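Side-chain contact in thioredoxin (PDB 3ZIT), which probably transfers electrons through thiol-disulfide exchange, as a small thioredoxin-like protein of the glutaredoxin family with a CxxC disulfide: residues 20-25 with 69-74. The protein carries 1 engineered substitution. Numbering follows the deposited sequence. Where two conformers were deposited one is given.
Sequences EFLKHN and EKLQQL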
ATOM      1  N   GLU B  20      -5.891  -2.664  -1.666  1.00  9.54           N
ATOM      2  CA  GLU B  20      -6.390  -1.740  -0.666  1.00 10.22           C
ATOM      3  C   GLU B  20      -6.130  -0.320  -1.013  1.00  9.56           C
ATOM      4  O   GLU B  20      -6.957   0.560  -0.717  1.00 10.09           O
ATOM      5  CB  GLU B  20      -5.891  -2.143   0.715  1.00 12.39           C
ATOM      6  CG  GLU B  20      -6.450  -3.547   1.143  1.00 16.11           C
ATOM      7  CD  GLU B  20      -8.003  -3.578   1.279  1.00 22.09           C
ATOM      8  OE1 GLU B  20      -8.510  -2.598   1.843  1.00 30.70           O
ATOM      9  OE2 GLU B  20      -8.706  -4.572   0.863  1.00 28.95           O
ATOM     10  N   PHE B  21      -4.955  -0.037  -1.598  1.00  9.51           N
ATOM     11  CA  PHE B  21      -4.633   1.293  -2.132  1.00  9.48           C
ATOM     12  C   PHE B  21      -5.730   1.709  -3.188  1.00  8.15           C
ATOM     13  O   PHE B  21      -6.212   2.817  -3.175  1.00  9.62           O
ATOM     14  CB  PHE B  21      -3.240   1.272  -2.681  1.00  9.97           C
ATOM     15  CG  PHE B  21      -2.875   2.524  -3.449  1.00 12.53           C
ATOM     16  CD1 PHE B  21      -2.473   3.662  -2.696  1.00 18.58           C
ATOM     17  CD2 PHE B  21      -2.955   2.593  -4.800  1.00 16.62           C
ATOM     18  CE1 PHE B  21      -2.161   4.867  -3.276  1.00 21.35           C
ATOM     19  CE2 PHE B  21      -2.635   3.840  -5.478  1.00 18.32           C
ATOM     20  CZ  PHE B  21      -2.215   4.912  -4.627  1.00 20.53           C
ATOM     21  N   LEU B  22      -5.965   0.822  -4.121  1.00  9.01           N
ATOM     22  CA  LEU B  22      -6.967   1.116  -5.147  1.00  8.86           C
ATOM     23  C   LEU B  22      -8.343   1.316  -4.537  1.00  8.98           C
ATOM     24  O   LEU B  22      -9.043   2.262  -4.939  1.00 10.00           O
ATOM     25  CB  LEU B  22      -7.005  -0.025  -6.170  1.00  9.80           C
ATOM     26  CG  LEU B  22      -5.776  -0.149  -7.005  1.00  9.87           C
ATOM     27  CD1 LEU B  22      -5.883  -1.487  -7.837  1.00 12.27           C
ATOM     28  CD2 LEU B  22      -5.423   1.033  -7.833  1.00 13.33           C
ATOM     29  N   LYS B  23      -8.743   0.503  -3.568  1.00  9.04           N
ATOM     30  CA  LYS B  23     -10.022   0.696  -2.872  1.00 10.58           C
ATOM     31  C   LYS B  23     -10.073   2.002  -2.168  1.00 10.04           C
ATOM     32  O   LYS B  23     -11.077   2.716  -2.189  1.00 11.17           O
ATOM     33  CB  LYS B  23     -10.322  -0.452  -1.964  1.00 12.46           C
ATOM     34  CG  LYS B  23     -10.684  -1.707  -2.592  1.00 15.85           C
ATOM     35  CD  LYS B  23     -10.590  -2.869  -1.577  1.00 25.88           C
ATOM     36  CE  LYS B  23     -11.834  -3.380  -0.976  1.00 38.21           C
ATOM     37  NZ  LYS B  23     -11.276  -4.461  -0.083  1.00 32.73           N
ATOM     38  N   HIS B  24      -9.013   2.347  -1.456  1.00 10.67           N
ATOM     39  CA  HIS B  24      -9.028   3.627  -0.730  1.00 12.83           C
ATOM     40  C   HIS B  24      -9.165   4.847  -1.648  1.00 10.90           C
ATOM     41  O   HIS B  24      -9.739   5.868  -1.245  1.00 12.81           O
ATOM     42  CB  HIS B  24      -7.744   3.722   0.082  1.00 13.07           C
ATOM     43  CG  HIS B  24      -7.793   4.894   0.990  1.00 16.76           C
ATOM     44  ND1 HIS B  24      -8.739   5.044   1.977  1.00 21.25           N
ATOM     45  CD2 HIS B  24      -7.140   6.052   0.875  1.00 23.45           C
ATOM     46  CE1 HIS B  24      -8.555   6.238   2.512  1.00 22.04           C
ATOM     47  NE2 HIS B  24      -7.571   6.857   1.874  1.00 22.43           N
ATOM     48  N   ASN B  25      -8.674   4.704  -2.869  1.00 10.94           N
ATOM     49  CA  ASN B  25      -8.808   5.689  -3.894  1.00 11.15           C
ATOM     50  C   ASN B  25     -10.063   5.545  -4.747  1.00 10.40           C
ATOM     51  O   ASN B  25     -10.188   6.210  -5.754  1.00 11.05           O
ATOM     52  CB  ASN B  25      -7.501   5.755  -4.732  1.00 12.00           C
ATOM     53  CG  ASN B  25      -6.415   6.426  -3.977  1.00 15.46           C
ATOM     54  OD1 ASN B  25      -6.369   7.666  -3.926  1.00 18.04           O
ATOM     55  ND2 ASN B  25      -5.495   5.618  -3.370  1.00 15.03           N
ATOM     56  N   GLU B  69       3.749   4.646  -6.901  1.00 14.41           N
ATOM     57  CA  GLU B  69       3.775   5.985  -7.533  1.00 14.98           C
ATOM     58  C   GLU B  69       3.415   5.899  -9.019  1.00 12.01           C
ATOM     59  O   GLU B  69       2.695   6.730  -9.521  1.00 14.00           O
ATOM     60  CB  GLU B  69       5.108   6.712  -7.289  1.00 17.58           C
ATOM     61  CG  GLU B  69       5.254   7.144  -5.840  1.00 21.66           C
ATOM     62  CD  GLU B  69       6.007   8.452  -5.576  1.00 27.35           C
ATOM     63  OE1 GLU B  69       7.249   8.490  -5.786  1.00 26.17           O
ATOM     64  OE2 GLU B  69       5.399   9.448  -5.148  1.00 41.59           O
ATOM     65  N   LYS B  70       3.874   4.873  -9.696  1.00 12.44           N
ATOM     66  CA  LYS B  70       3.549   4.720 -11.136  1.00 12.66           C
ATOM     67  C   LYS B  70       2.066   4.437 -11.267  1.00 10.95           C
ATOM     68  O   LYS B  70       1.403   4.987 -12.142  1.00 11.28           O
ATOM     69  CB  LYS B  70       4.361   3.556 -11.690  1.00 14.81           C
ATOM     70  CG  LYS B  70       4.107   3.268 -13.126  1.00 14.62           C
ATOM     71  CD  LYS B  70       4.601   4.302 -13.958  1.00 16.70           C
ATOM     72  CE  LYS B  70       4.707   3.877 -15.425  1.00 15.74           C
ATOM     73  NZ  LYS B  70       5.115   5.012 -16.233  1.00 16.14           N
ATOM     74  N   LEU B  71       1.473   3.630 -10.404  1.00 11.72           N
ATOM     75  CA  LEU B  71      -0.008   3.460 -10.424  1.00 12.30           C
ATOM     76  C   LEU B  71      -0.734   4.778 -10.238  1.00 12.17           C
ATOM     77  O   LEU B  71      -1.700   5.033 -10.944  1.00 13.17           O
ATOM     78  CB  LEU B  71      -0.391   2.477  -9.355  1.00 14.97           C
ATOM     79  CG  LEU B  71      -0.091   1.094  -9.430  1.00 16.11           C
ATOM     80  CD1 LEU B  71      -1.022   0.488  -8.234  1.00 19.12           C
ATOM     81  CD2 LEU B  71      -0.582   0.486 -10.685  1.00 14.44           C
ATOM     82  N   GLN B  72      -0.309   5.536  -9.242  1.00 13.58           N
ATOM     83  CA  GLN B  72      -0.964   6.784  -8.978  1.00 15.77           C
ATOM     84  C   GLN B  72      -0.938   7.636 -10.220  1.00 14.53           C
ATOM     85  O   GLN B  72      -1.942   8.285 -10.533  1.00 16.89           O
ATOM     86  CB  GLN B  72      -0.244   7.536  -7.871  1.00 20.52           C
ATOM     87  CG  GLN B  72      -0.511   7.102  -6.531  1.00 27.02           C
ATOM     88  CD  GLN B  72      -0.052   8.149  -5.558  1.00 30.18           C
ATOM     89  OE1 GLN B  72      -0.684   8.352  -4.549  1.00 31.21           O
ATOM     90  NE2 GLN B  72       1.057   8.809  -5.850  1.00 38.17           N
ATOM     91  N   GLN B  73       0.242   7.763 -10.876  1.00 13.19           N
ATOM     92  CA  GLN B  73       0.374   8.581 -12.054  0.50 12.55           C
ATOM     93  C   GLN B  73      -0.556   8.118 -13.162  1.00 12.45           C
ATOM     94  O   GLN B  73      -1.293   8.888 -13.699  1.00 13.93           O
ATOM     95  CB  GLN B  73       1.853   8.514 -12.567  0.50 12.28           C
ATOM     96  CG  GLN B  73       2.934   9.271 -11.806  0.50 11.06           C
ATOM     97  CD  GLN B  73       4.363   8.820 -12.072  0.50 11.02           C
ATOM     98  OE1 GLN B  73       4.812   8.224 -13.143  0.50  9.66           O
ATOM     99  NE2 GLN B  73       5.162   9.153 -11.068  0.50 13.21           N
ATOM    100  N   LEU B  74      -0.536   6.834 -13.452  1.00 10.82           N
ATOM    101  CA  LEU B  74      -1.349   6.312 -14.575  1.00 11.20           C
ATOM    102  C   LEU B  74      -2.845   6.376 -14.325  1.00 10.93           C
ATOM    103  O   LEU B  74      -3.626   6.432 -15.235  1.00 11.64           O
ATOM    104  CB  LEU B  74      -0.923   4.892 -14.899  1.00 11.65           C
ATOM    105  CG  LEU B  74       0.444   4.747 -15.526  1.00 12.40           C
ATOM    106  CD1 LEU B  74       0.758   3.295 -15.700  1.00 16.72           C
ATOM    107  CD2 LEU B  74       0.660   5.556 -16.837  1.00 17.28           C
TER
HETATM  108  O   HOH W   1      -3.546   8.886  -4.511  1.00 29.92           O
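F21 meets the aliphatic part of Q72: CZ of F21 lies 3.4 Å from CG of Q72, which meets the ring at its edge, near the ring plane. F21 has CG anti to its backbone N (chi1 171°), directing the ring across the gap, and the extended Q72 chain passes it at about a right angle. The amide of Q72 is turned 47° from the ring plane, and its OE1 sits at the ring edge, 3.8 Å from F21 CZ. L71 adds looser packing through a single methyl, CD1, which approaches both CD2 of L22 and, obliquely to the ring, CD2 of F21 at 4.5 Å.

In the thioredoxin fold, helices 13-24 and 68-75 lie on the same side of the central sheet. Their short segments run roughly parallel, 33° apart in direction, with a closest axis approach of 11.8 Å, a separation spanned by side chains. L71 also rests on V56, I58 and V63 of the sheet, while F21 touches F66 of the second subunit.

Polar links lie at the end of helix 13-24. ND2 of N25 donates to the carbonyl O of F21 (2.9 Å) and lies over one face of the F21 ring, toward its rim; the backbone N of N25 reaches the same O from the opposite face of the carbonyl plane. The ND2 bond helps fix the rotation of the N25 side-chain amide, while a water donates both to OD1 of N25 (3.1 Å) and to OE1 of Q72 (2.9 Å), linking the residue that follows helix 13-24 to helix 68-75 beside the aromatic contact.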